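Local structure of folylpolyglutamate synthase/dihydrofolate synthase (Thermotoga maritima, 1O5Z) at residues H324-E330 against D359-Y364; P344-G350 against R413-G419; R307-L311 against S335-F340; I351-R357 against R380-S386. The protein probably catalyses the ATP-dependent addition of L-glutamate to 7,8-dihydropteroate and to tetrahydrofolate polyglutamates in folate biosynthesis, with magnesium as cofactor. All blocks are in the same frame, centred on the assembly; numbering follows the deposited sequence.

Contact 1: H324-E330 against D359-Y364; sequences HNPHGAE and DILRKY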
# COMPACT_ATOMS: atom_id res chain seq x y z
N HIS A 324 -6.99 10.80 5.23
CA HIS A 324 -7.11 12.17 4.71
C HIS A 324 -8.49 12.38 4.04
O HIS A 324 -8.67 13.32 3.25
CB HIS A 324 -5.98 12.47 3.71
CG HIS A 324 -5.91 11.48 2.59
ND1 HIS A 324 -5.07 10.39 2.62
CD2 HIS A 324 -6.64 11.36 1.46
CE1 HIS A 324 -5.26 9.66 1.53
NE2 HIS A 324 -6.20 10.23 0.81
N ASN A 325 -9.43 11.50 4.37
CA ASN A 325 -10.80 11.48 3.85
C ASN A 325 -11.63 11.49 5.07
O ASN A 325 -11.23 10.94 6.08
CB ASN A 325 -11.16 10.11 3.30
CG ASN A 325 -10.62 9.88 1.99
OD1 ASN A 325 -10.02 10.75 1.40
ND2 ASN A 325 -10.81 8.69 1.50
N PRO A 326 -12.83 12.01 4.96
CA PRO A 326 -13.78 11.80 6.04
C PRO A 326 -13.95 10.29 6.30
O PRO A 326 -13.91 9.87 7.44
CB PRO A 326 -15.06 12.45 5.52
CG PRO A 326 -14.62 13.32 4.37
CD PRO A 326 -13.37 12.81 3.85
N HIS A 327 -14.13 9.52 5.23
CA HIS A 327 -14.19 8.08 5.33
C HIS A 327 -12.99 7.44 6.06
O HIS A 327 -13.17 6.68 7.00
CB HIS A 327 -14.30 7.46 3.94
CG HIS A 327 -14.53 5.98 3.97
ND1 HIS A 327 -13.51 5.06 3.82
CD2 HIS A 327 -15.66 5.25 4.18
CE1 HIS A 327 -14.00 3.83 3.92
NE2 HIS A 327 -15.30 3.92 4.13
N GLY A 328 -11.78 7.75 5.62
CA GLY A 328 -10.57 7.22 6.25
C GLY A 328 -10.43 7.59 7.71
O GLY A 328 -9.96 6.79 8.54
N ALA A 329 -10.78 8.82 8.03
CA ALA A 329 -10.76 9.31 9.40
C ALA A 329 -11.75 8.54 10.30
O ALA A 329 -11.44 8.13 11.40
CB ALA A 329 -11.10 10.77 9.37
N GLU A 330 -12.95 8.34 9.81
CA GLU A 330 -13.96 7.55 10.50
C GLU A 330 -13.44 6.13 10.78
O GLU A 330 -13.67 5.60 11.85
CB GLU A 330 -15.22 7.52 9.64
CG GLU A 330 -16.46 6.90 10.28
CD GLU A 330 -17.27 7.92 11.07
OE1 GLU A 330 -16.70 8.45 12.08
OE2 GLU A 330 -18.43 8.19 10.66
N ASP A 359 -15.00 18.04 7.29
CA ASP A 359 -15.63 16.75 7.46
C ASP A 359 -14.60 15.76 8.03
O ASP A 359 -14.97 14.83 8.70
CB ASP A 359 -16.28 16.26 6.14
CG ASP A 359 -17.51 17.10 5.71
OD1 ASP A 359 -17.63 18.30 6.07
OD2 ASP A 359 -18.43 16.65 4.98
N ILE A 360 -13.31 15.97 7.80
CA ILE A 360 -12.30 15.13 8.49
C ILE A 360 -12.21 15.42 9.98
O ILE A 360 -12.23 14.50 10.80
CB ILE A 360 -10.87 15.28 7.86
CG1 ILE A 360 -10.81 14.71 6.44
CG2 ILE A 360 -9.79 14.62 8.74
CD1 ILE A 360 -9.61 15.23 5.64
N LEU A 361 -12.08 16.70 10.33
CA LEU A 361 -11.88 17.14 11.74
C LEU A 361 -13.04 16.70 12.64
O LEU A 361 -12.86 16.35 13.81
CB LEU A 361 -11.73 18.68 11.82
CG LEU A 361 -10.45 19.28 11.25
CD1 LEU A 361 -10.49 20.81 11.09
CD2 LEU A 361 -9.31 18.86 12.11
N ARG A 362 -14.22 16.71 12.06
CA ARG A 362 -15.42 16.36 12.76
C ARG A 362 -15.46 14.92 13.21
O ARG A 362 -16.17 14.60 14.15
CB ARG A 362 -16.58 16.56 11.82
CG ARG A 362 -16.84 18.02 11.47
CD ARG A 362 -17.85 18.22 10.35
NE ARG A 362 -19.19 18.47 10.85
CZ ARG A 362 -19.67 19.68 11.10
NH1 ARG A 362 -18.94 20.78 10.92
NH2 ARG A 362 -20.89 19.82 11.55
N LYS A 363 -14.72 14.05 12.53
CA LYS A 363 -14.66 12.63 12.94
C LYS A 363 -13.99 12.49 14.31
O LYS A 363 -14.32 11.58 15.09
CB LYS A 363 -13.91 11.80 11.88
CG LYS A 363 -14.53 11.83 10.48
CD LYS A 363 -16.05 11.62 10.48
CE LYS A 363 -16.60 11.67 9.06
NZ LYS A 363 -18.02 11.33 8.99
N TYR A 364 -13.10 13.43 14.60
CA TYR A 364 -12.21 13.33 15.74
C TYR A 364 -12.68 14.01 17.00
O TYR A 364 -11.94 14.04 17.99
CB TYR A 364 -10.84 13.90 15.35
CG TYR A 364 -10.21 13.10 14.27
CD1 TYR A 364 -9.69 13.72 13.16
CD2 TYR A 364 -10.19 11.71 14.34
CE1 TYR A 364 -9.14 13.00 12.16
CE2 TYR A 364 -9.63 10.98 13.33
CZ TYR A 364 -9.10 11.63 12.23
OH TYR A 364 -8.51 10.90 11.22
O HOH W 1 -16.01 9.54 14.51
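P326, A329 and E330 pack against I360, K363 and Y364 in a largely apolar contact between the start of helix 326-339 and the segment 359-364, which begins on helix 357-361, with one ion pair at its margin. A329 is the central point: its CB lies 3.2 Å from Y364 OH and 3.8 Å from K363 CG, and it approaches the tyrosine ring obliquely. On the adjoining turn I360 lays its side chain across the start of the helix. CG1 sits beside the peptide joining N325 to P326, 3.6 Å from N325 C, while CD1 carries on to H324 O. CG2 turns the other way, to A329 CB. The P326 ring crosses I360 at about a right angle and rests its CG 3.8 Å from D359 CB. Helix 326-339 precedes strand 345-349 in the chain and helix 357-361 follows it, so in this alpha/beta domain of the Mur ligase family, with its largely parallel sheet, the contact joins two successive connections on one face of the sheet; Y364 and L361 both rest on I349 of that strand. K363 bends at its second torsion (chi2 -47°) and then runs straight, which draws CE along P326 O at 3.6 Å and brings NZ to E330. There the two chains cross, and K363 NZ forms a salt bridge of 3.6 Å with E330 OE2. The other carboxylate oxygen, E330 OE1, takes a water at 2.8 Å that also reaches K363 O. At the far end, H324 meets I360 through its backbone, and its ND1 is hydrogen-bonded to G322 O.

Contact 2: P344-G350 against R413-G419; sequences PLSLVIG and RATVVTG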
# COMPACT_ATOMS: atom_id res chain seq x y z
N PRO A 344 -5.84 7.73 27.20
CA PRO A 344 -5.79 9.14 26.86
C PRO A 344 -4.95 9.33 25.63
O PRO A 344 -3.90 8.71 25.52
CB PRO A 344 -5.08 9.79 28.05
CG PRO A 344 -4.34 8.68 28.70
CD PRO A 344 -5.11 7.44 28.45
N LEU A 345 -5.44 10.15 24.71
CA LEU A 345 -4.83 10.31 23.40
C LEU A 345 -4.62 11.76 23.05
O LEU A 345 -5.36 12.63 23.50
CB LEU A 345 -5.70 9.73 22.31
CG LEU A 345 -5.97 8.23 22.37
CD1 LEU A 345 -6.88 7.91 21.21
CD2 LEU A 345 -4.66 7.38 22.33
N SER A 346 -3.61 11.99 22.24
CA SER A 346 -3.29 13.29 21.68
C SER A 346 -3.32 13.12 20.16
O SER A 346 -3.11 12.04 19.66
CB SER A 346 -1.90 13.75 22.14
OG SER A 346 -1.88 14.02 23.51
N LEU A 347 -3.65 14.19 19.46
CA LEU A 347 -3.81 14.21 18.02
C LEU A 347 -2.86 15.24 17.52
O LEU A 347 -2.89 16.38 17.98
CB LEU A 347 -5.19 14.71 17.64
CG LEU A 347 -5.52 14.86 16.15
CD1 LEU A 347 -5.33 13.56 15.37
CD2 LEU A 347 -6.96 15.28 16.10
N VAL A 348 -2.05 14.83 16.54
CA VAL A 348 -1.28 15.76 15.74
C VAL A 348 -1.86 15.63 14.33
O VAL A 348 -1.76 14.57 13.71
CB VAL A 348 0.22 15.45 15.81
CG1 VAL A 348 1.03 16.42 14.92
CG2 VAL A 348 0.69 15.50 17.29
N ILE A 349 -2.49 16.72 13.86
CA ILE A 349 -3.20 16.75 12.59
C ILE A 349 -2.75 17.88 11.62
O ILE A 349 -2.56 19.02 12.00
CB ILE A 349 -4.74 16.68 12.84
CG1 ILE A 349 -5.50 16.36 11.54
CG2 ILE A 349 -5.27 17.94 13.54
CD1 ILE A 349 -6.82 15.73 11.81
N GLY A 350 -2.47 17.49 10.38
CA GLY A 350 -2.17 18.44 9.32
C GLY A 350 -2.94 17.97 8.10
O GLY A 350 -2.87 16.81 7.75
N ARG A 413 1.24 11.53 25.76
CA ARG A 413 0.23 10.53 25.53
C ARG A 413 0.50 9.81 24.25
O ARG A 413 1.18 10.31 23.38
CB ARG A 413 -1.14 11.17 25.43
CG ARG A 413 -1.64 11.85 26.69
CD ARG A 413 -2.84 12.76 26.39
NE ARG A 413 -3.39 13.46 27.54
CZ ARG A 413 -3.28 14.77 27.78
NH1 ARG A 413 -2.62 15.59 26.98
NH2 ARG A 413 -3.85 15.27 28.86
N ALA A 414 -0.06 8.62 24.15
CA ALA A 414 -0.19 7.96 22.88
C ALA A 414 -0.75 8.96 21.81
O ALA A 414 -1.81 9.58 22.02
CB ALA A 414 -1.06 6.70 23.03
N THR A 415 -0.01 9.13 20.71
CA THR A 415 -0.23 10.24 19.78
C THR A 415 -0.62 9.72 18.42
O THR A 415 0.10 8.89 17.86
CB THR A 415 1.03 11.07 19.65
OG1 THR A 415 1.31 11.69 20.90
CG2 THR A 415 0.83 12.25 18.70
N VAL A 416 -1.74 10.21 17.91
CA VAL A 416 -2.25 9.90 16.59
C VAL A 416 -1.75 10.99 15.65
O VAL A 416 -2.06 12.15 15.83
CB VAL A 416 -3.79 9.86 16.57
CG1 VAL A 416 -4.29 9.68 15.13
CG2 VAL A 416 -4.34 8.77 17.48
N VAL A 417 -0.97 10.60 14.65
CA VAL A 417 -0.48 11.50 13.62
C VAL A 417 -1.25 11.18 12.33
O VAL A 417 -1.12 10.12 11.74
CB VAL A 417 1.06 11.32 13.43
CG1 VAL A 417 1.57 12.27 12.36
CG2 VAL A 417 1.79 11.57 14.73
N THR A 418 -2.02 12.14 11.86
CA THR A 418 -2.90 11.90 10.75
C THR A 418 -3.29 13.18 10.00
O THR A 418 -2.90 14.26 10.37
CB THR A 418 -4.16 11.12 11.32
OG1 THR A 418 -4.95 10.65 10.25
CG2 THR A 418 -5.12 11.99 12.11
N GLY A 419 -4.06 13.05 8.94
CA GLY A 419 -4.54 14.19 8.16
C GLY A 419 -4.03 14.20 6.74
O GLY A 419 -4.68 14.73 5.86
O HOH W 2 -1.71 7.55 26.44
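V348 and T415 touch through methyl groups on one face of the sheet, V348 CG2 lying 3.5 Å from T415 CG2, while L347 and T418 meet on the other. The T415 methyl is anti to the backbone N, and its hydroxyl turns back along its own strand to bond R413 O and T411. On the face carrying L345, L347, I349, A414, V416 and T418, L347 slants across T418. With CG anti to the backbone N (chi1 177°), L347 brings CD1 to 3.6 Å from T418 CG2 and also near V416 CG1. I349 and T418 lie side by side and point the same way, and L345 CD2 rests on A414 CB. Next to P344, R413, extended from CG to NE, passes over S346, its CD 3.3 Å from S346 OG, while P344 CB comes to the edge of the guanidinium group. S346 OG is buried here and has no polar partner in the model. With an alanine in place of R413, S346 OG and P344 CB would probably lose the aliphatic cover of this chain, and a gap would open between P344 and S346. Backbone bonds hold the register, from S346 N-A414 O to the last bond, G350 N to T418 O at 3.3 Å. V416 N to S346 O is nearly straight at 174°. G419, at a positive phi, has no space for a side chain beside G350 O. The strand axes run in the same direction, 23° apart, and the two strands form the central pair of the mixed, largely parallel sheet in the Rossmann-like glutamate ligase domain of Mur ligase relatives.

Contact 3: R307-L311 against S335-F340; sequences RFEIL and SLKLYF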
# COMPACT_ATOMS: atom_id res chain seq x y z
N ARG A 307 -0.60 2.75 7.73
CA ARG A 307 -1.93 2.27 7.64
C ARG A 307 -2.23 1.67 9.00
O ARG A 307 -2.09 0.49 9.22
CB ARG A 307 -1.98 1.23 6.53
CG ARG A 307 -1.65 1.82 5.10
CD ARG A 307 -2.86 2.27 4.29
NE ARG A 307 -4.04 1.78 4.98
CZ ARG A 307 -5.16 1.38 4.41
NH1 ARG A 307 -5.35 1.44 3.10
NH2 ARG A 307 -6.14 0.94 5.18
N PHE A 308 -2.66 2.53 9.91
CA PHE A 308 -2.96 2.19 11.31
C PHE A 308 -1.82 1.44 11.85
O PHE A 308 -1.95 0.32 12.37
CB PHE A 308 -4.28 1.43 11.53
CG PHE A 308 -4.73 1.46 12.98
CD1 PHE A 308 -5.09 2.66 13.57
CD2 PHE A 308 -4.74 0.31 13.75
CE1 PHE A 308 -5.49 2.70 14.88
CE2 PHE A 308 -5.14 0.37 15.07
CZ PHE A 308 -5.49 1.59 15.63
N GLU A 309 -0.69 2.11 11.70
CA GLU A 309 0.59 1.64 12.09
C GLU A 309 0.87 2.21 13.44
O GLU A 309 0.84 3.42 13.61
CB GLU A 309 1.67 2.17 11.13
CG GLU A 309 2.79 1.22 11.01
CD GLU A 309 4.00 1.82 10.37
OE1 GLU A 309 3.85 2.82 9.64
OE2 GLU A 309 5.08 1.27 10.64
N ILE A 310 1.15 1.34 14.40
CA ILE A 310 1.54 1.79 15.72
C ILE A 310 3.01 1.52 15.90
O ILE A 310 3.42 0.38 15.78
CB ILE A 310 0.71 1.06 16.83
CG1 ILE A 310 -0.76 1.48 16.77
CG2 ILE A 310 1.27 1.36 18.22
CD1 ILE A 310 -1.56 0.60 16.01
N LEU A 311 3.77 2.55 16.24
CA LEU A 311 5.19 2.46 16.49
C LEU A 311 5.46 2.92 17.90
O LEU A 311 5.19 4.05 18.23
CB LEU A 311 5.95 3.42 15.56
CG LEU A 311 6.67 2.95 14.31
CD1 LEU A 311 7.50 4.13 13.77
CD2 LEU A 311 7.57 1.74 14.53
N SER A 335 -10.90 2.05 14.57
CA SER A 335 -9.70 1.33 14.96
C SER A 335 -9.13 1.78 16.32
O SER A 335 -8.79 0.95 17.15
CB SER A 335 -8.66 1.46 13.84
OG SER A 335 -9.07 0.60 12.78
N LEU A 336 -9.08 3.09 16.55
CA LEU A 336 -8.75 3.65 17.87
C LEU A 336 -9.61 3.17 19.01
O LEU A 336 -9.11 2.99 20.11
CB LEU A 336 -8.81 5.16 17.85
CG LEU A 336 -7.72 5.82 17.06
CD1 LEU A 336 -8.11 7.22 16.84
CD2 LEU A 336 -6.38 5.73 17.81
N LYS A 337 -10.90 2.96 18.78
CA LYS A 337 -11.79 2.54 19.85
C LYS A 337 -11.54 1.07 20.25
O LYS A 337 -11.87 0.63 21.37
CB LYS A 337 -13.26 2.77 19.45
CG LYS A 337 -13.71 4.23 19.17
CD LYS A 337 -15.21 4.43 19.58
CE LYS A 337 -16.02 5.54 18.79
NZ LYS A 337 -15.35 6.88 18.70
N LEU A 338 -10.96 0.31 19.34
CA LEU A 338 -10.69 -1.09 19.59
C LEU A 338 -9.45 -1.28 20.42
O LEU A 338 -9.42 -2.09 21.31
CB LEU A 338 -10.49 -1.85 18.30
CG LEU A 338 -11.73 -2.28 17.54
CD1 LEU A 338 -11.28 -2.95 16.27
CD2 LEU A 338 -12.62 -3.21 18.38
N TYR A 339 -8.42 -0.53 20.10
CA TYR A 339 -7.12 -0.81 20.63
C TYR A 339 -6.72 0.15 21.74
O TYR A 339 -5.74 -0.10 22.44
CB TYR A 339 -6.10 -0.76 19.49
CG TYR A 339 -6.19 -1.95 18.54
CD1 TYR A 339 -6.79 -1.84 17.30
CD2 TYR A 339 -5.65 -3.18 18.88
CE1 TYR A 339 -6.85 -2.92 16.44
CE2 TYR A 339 -5.72 -4.26 18.03
CZ TYR A 339 -6.31 -4.12 16.80
OH TYR A 339 -6.39 -5.20 15.95
N PHE A 340 -7.45 1.25 21.90
CA PHE A 340 -7.05 2.32 22.85
C PHE A 340 -8.19 2.76 23.73
O PHE A 340 -8.22 3.90 24.17
CB PHE A 340 -6.50 3.50 22.07
CG PHE A 340 -5.22 3.17 21.40
CD1 PHE A 340 -4.02 3.21 22.11
CD2 PHE A 340 -5.20 2.73 20.08
CE1 PHE A 340 -2.81 2.88 21.49
CE2 PHE A 340 -4.02 2.41 19.47
CZ PHE A 340 -2.81 2.49 20.17
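F308 reaches from the edge of the sheet to helix 326-339, and its ring makes most of the contact. CB points at the helix, and with CG anti to the backbone N (chi1 -163°) the ring slides in over S335. S335 CB stands above the ring centre in a CH-pi contact, 3.6 Å from the centroid and 12° off the ring normal. I310 CD1 covers the opposite face, offset toward the rim. Along the ring, F308 CE1 and CZ come closest to S335 CB, both at 3.6 Å, and CE1 goes on toward L336, 4.3 Å from L336 CD2. CE2, on the other flank, meets Y339 CD1 at 3.5 Å; the two rings are oblique, and Y339 OH is held elsewhere by N250 and G269. At the tip, F308 CZ ends 3.7 Å from S335 O. It also comes to the edge of the F340 ring, where F340 CZ touches I310 CG1 at 4.1 Å. Cut back to an alanine, F308 would probably open a gap between S335 and I310 and leave Y339 CD1 without its neighbour. F308 and E309 both face L320 on the neighbouring antiparallel strand 316-320, a G1 beta bulge at the start of the hairpin on whose edge strand this helix packs.

Contact 4: I351-R357 against R380-S386; sequences ILDDKNR and RMKDMNS. With SO4 (sulfate ion), chain E.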
# COMPACT_ATOMS: atom_id res chain seq x y z
N ILE A 351 -3.70 18.84 7.50
CA ILE A 351 -4.46 18.48 6.34
C ILE A 351 -4.20 19.53 5.30
O ILE A 351 -4.18 20.70 5.63
CB ILE A 351 -5.99 18.43 6.63
CG1 ILE A 351 -6.30 17.70 7.93
CG2 ILE A 351 -6.75 17.77 5.46
CD1 ILE A 351 -7.69 17.87 8.34
N LEU A 352 -4.04 19.11 4.05
CA LEU A 352 -3.98 20.03 2.93
C LEU A 352 -5.38 20.60 2.64
O LEU A 352 -6.42 20.04 3.04
CB LEU A 352 -3.38 19.36 1.70
CG LEU A 352 -2.00 18.72 1.93
CD1 LEU A 352 -1.57 17.88 0.74
CD2 LEU A 352 -0.99 19.78 2.21
N ASP A 353 -5.38 21.72 1.93
CA ASP A 353 -6.62 22.45 1.72
C ASP A 353 -7.42 21.83 0.58
O ASP A 353 -8.58 22.13 0.43
CB ASP A 353 -6.38 23.98 1.56
CG ASP A 353 -6.12 24.41 0.14
OD1 ASP A 353 -5.23 23.84 -0.52
OD2 ASP A 353 -6.76 25.34 -0.41
N ASP A 354 -6.79 20.93 -0.18
CA ASP A 354 -7.47 20.20 -1.25
C ASP A 354 -8.30 19.05 -0.72
O ASP A 354 -8.88 18.31 -1.48
CB ASP A 354 -6.48 19.68 -2.31
CG ASP A 354 -5.54 18.59 -1.79
OD1 ASP A 354 -5.38 18.44 -0.56
OD2 ASP A 354 -4.90 17.85 -2.56
N LYS A 355 -8.36 18.91 0.59
CA LYS A 355 -9.10 17.84 1.20
C LYS A 355 -10.29 18.41 1.95
O LYS A 355 -10.39 19.63 2.14
CB LYS A 355 -8.16 17.02 2.09
CG LYS A 355 -7.51 15.91 1.27
CD LYS A 355 -6.03 15.78 1.48
CE LYS A 355 -5.43 14.82 0.47
NZ LYS A 355 -5.27 15.44 -0.86
N ASN A 356 -11.22 17.54 2.35
CA ASN A 356 -12.38 18.03 3.10
C ASN A 356 -12.07 18.19 4.59
O ASN A 356 -12.49 17.39 5.44
CB ASN A 356 -13.59 17.16 2.86
CG ASN A 356 -14.84 17.91 3.07
OD1 ASN A 356 -15.08 18.40 4.16
ND2 ASN A 356 -15.62 18.06 2.01
N ARG A 357 -11.34 19.27 4.88
CA ARG A 357 -10.81 19.51 6.20
C ARG A 357 -11.84 19.36 7.28
O ARG A 357 -11.59 18.70 8.27
CB ARG A 357 -10.24 20.91 6.30
CG ARG A 357 -8.88 21.01 5.75
CD ARG A 357 -8.37 22.38 5.75
NE ARG A 357 -6.96 22.44 5.43
CZ ARG A 357 -6.32 23.58 5.20
NH1 ARG A 357 -6.99 24.74 5.28
NH2 ARG A 357 -5.02 23.59 4.90
N ARG A 380 2.98 22.10 -1.15
CA ARG A 380 1.55 22.02 -1.41
C ARG A 380 0.69 22.55 -0.25
O ARG A 380 -0.47 22.88 -0.47
CB ARG A 380 1.13 20.58 -1.78
CG ARG A 380 0.95 20.34 -3.30
CD ARG A 380 1.30 18.92 -3.83
NE ARG A 380 0.82 17.79 -3.01
CZ ARG A 380 -0.46 17.38 -2.95
NH1 ARG A 380 -1.41 18.02 -3.65
NH2 ARG A 380 -0.82 16.33 -2.17
N MET A 381 1.23 22.64 0.96
CA MET A 381 0.44 23.08 2.12
C MET A 381 0.08 24.56 2.06
O MET A 381 0.95 25.39 2.19
CB MET A 381 1.18 22.79 3.44
CG MET A 381 0.58 23.44 4.71
SD MET A 381 -0.97 22.65 5.18
CE MET A 381 -1.77 23.98 6.06
N LYS A 382 -1.21 24.88 1.88
CA LYS A 382 -1.72 26.26 2.02
C LYS A 382 -2.88 26.34 3.02
O LYS A 382 -3.50 25.33 3.35
CB LYS A 382 -2.07 26.94 0.66
CG LYS A 382 -3.36 26.54 -0.05
CD LYS A 382 -3.57 27.37 -1.34
CE LYS A 382 -5.04 27.45 -1.79
NZ LYS A 382 -5.33 28.52 -2.82
N ASP A 383 -3.12 27.56 3.51
CA ASP A 383 -4.22 27.90 4.43
C ASP A 383 -4.17 27.26 5.79
O ASP A 383 -5.20 26.84 6.33
CB ASP A 383 -5.58 27.58 3.83
CG ASP A 383 -6.11 28.68 3.03
OD1 ASP A 383 -6.78 28.38 2.02
OD2 ASP A 383 -5.89 29.86 3.34
N MET A 384 -2.98 27.24 6.37
CA MET A 384 -2.86 26.84 7.74
C MET A 384 -3.87 27.62 8.59
O MET A 384 -4.48 27.11 9.53
CB MET A 384 -1.45 27.15 8.20
CG MET A 384 -1.19 26.76 9.61
SD MET A 384 -1.49 24.98 9.83
CE MET A 384 -0.71 24.80 11.44
N ASN A 385 -4.08 28.86 8.20
CA ASN A 385 -4.91 29.77 8.95
C ASN A 385 -6.34 29.25 9.14
O ASN A 385 -6.86 29.22 10.25
CB ASN A 385 -4.92 31.14 8.24
CG ASN A 385 -3.81 31.28 7.16
OD1 ASN A 385 -4.06 31.80 6.06
ND2 ASN A 385 -2.59 30.80 7.48
N SER A 386 -6.98 28.85 8.04
CA SER A 386 -8.37 28.43 8.09
C SER A 386 -8.47 27.01 8.63
O SER A 386 -9.49 26.67 9.22
CB SER A 386 -9.10 28.60 6.74
OG SER A 386 -8.42 27.90 5.72
S SO4 E . -0.52 29.51 4.72
O1 SO4 E . -0.82 28.16 5.22
O2 SO4 E . -0.02 30.23 5.90
O3 SO4 E . -1.79 30.15 4.36
O4 SO4 E . 0.36 29.36 3.54
O HOH W 3 -3.19 23.02 1.02
O HOH W 4 -9.56 25.78 4.52
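R357 reaches across to the backbone of K382 and D383: NH2 donates to K382 O at 2.8 Å, in the plane of that carbonyl, and NH1 donates to D383 O at 3.0 Å from well above its plane. The same guanidinium grips I351 O side-on with NE and NH2, both from one face of that carbonyl, so two loops are tied through one charged group. Its chain is extended from CG to NE (chi3 170°), which carries the group this far. D353 CB covers one face of it, and M381 CE lies 3.5 Å from R357 NH2.

Around the guanidinium, D353 and K382 cross obliquely, D353 OD2 being 3.1 Å from K382 CE but farther from the ammonium. A water ties the same pair, accepting from D353 N and K382 N and donating to D353 OD1. L352 sends CD2 to M381 and CD1 over a face of the R380 guanidinium, 3.4 Å from R380 NH2. R380 in turn forms a long salt bridge with D354, which K355 also pairs with; K355 and R380 both bind a second sulfate.

Beyond, N356 OD1 caps D359 N at the start of helix 357-361. At the other helix start, M384 N donates to O1 of a sulfate at 2.6 Å and 169°, with N385 ND2 3.1 Å from its O2. The sulfate, probably from the crystallisation liquor, thus sits at the N-terminal end of helix 384-394, a classic anion site, beside loops that follow parallel strands of a Rossmann-like sheet.

How the contacts relate
All four contacts lie in the glutamate ligase domain of the Mur ligase family, on the same alpha/beta unit. Contact 3 comes first along the chain and closes before contact 2 opens; contact 1 interleaves with contacts 2, 3 and 4, and contact 4 is nested inside the loop that contact 2 closes. Helix 326-339 serves contacts 1 and 3, whose centres are about 15 Å apart. Contacts 2 and 3 reach the same six-stranded sheet, about 11 Å apart between centres, with L336 packing on L345 and V416. Contacts 3 and 4 are the farthest apart, about 25 Å between centres, and do not touch; contacts 1 and 2 lie between them.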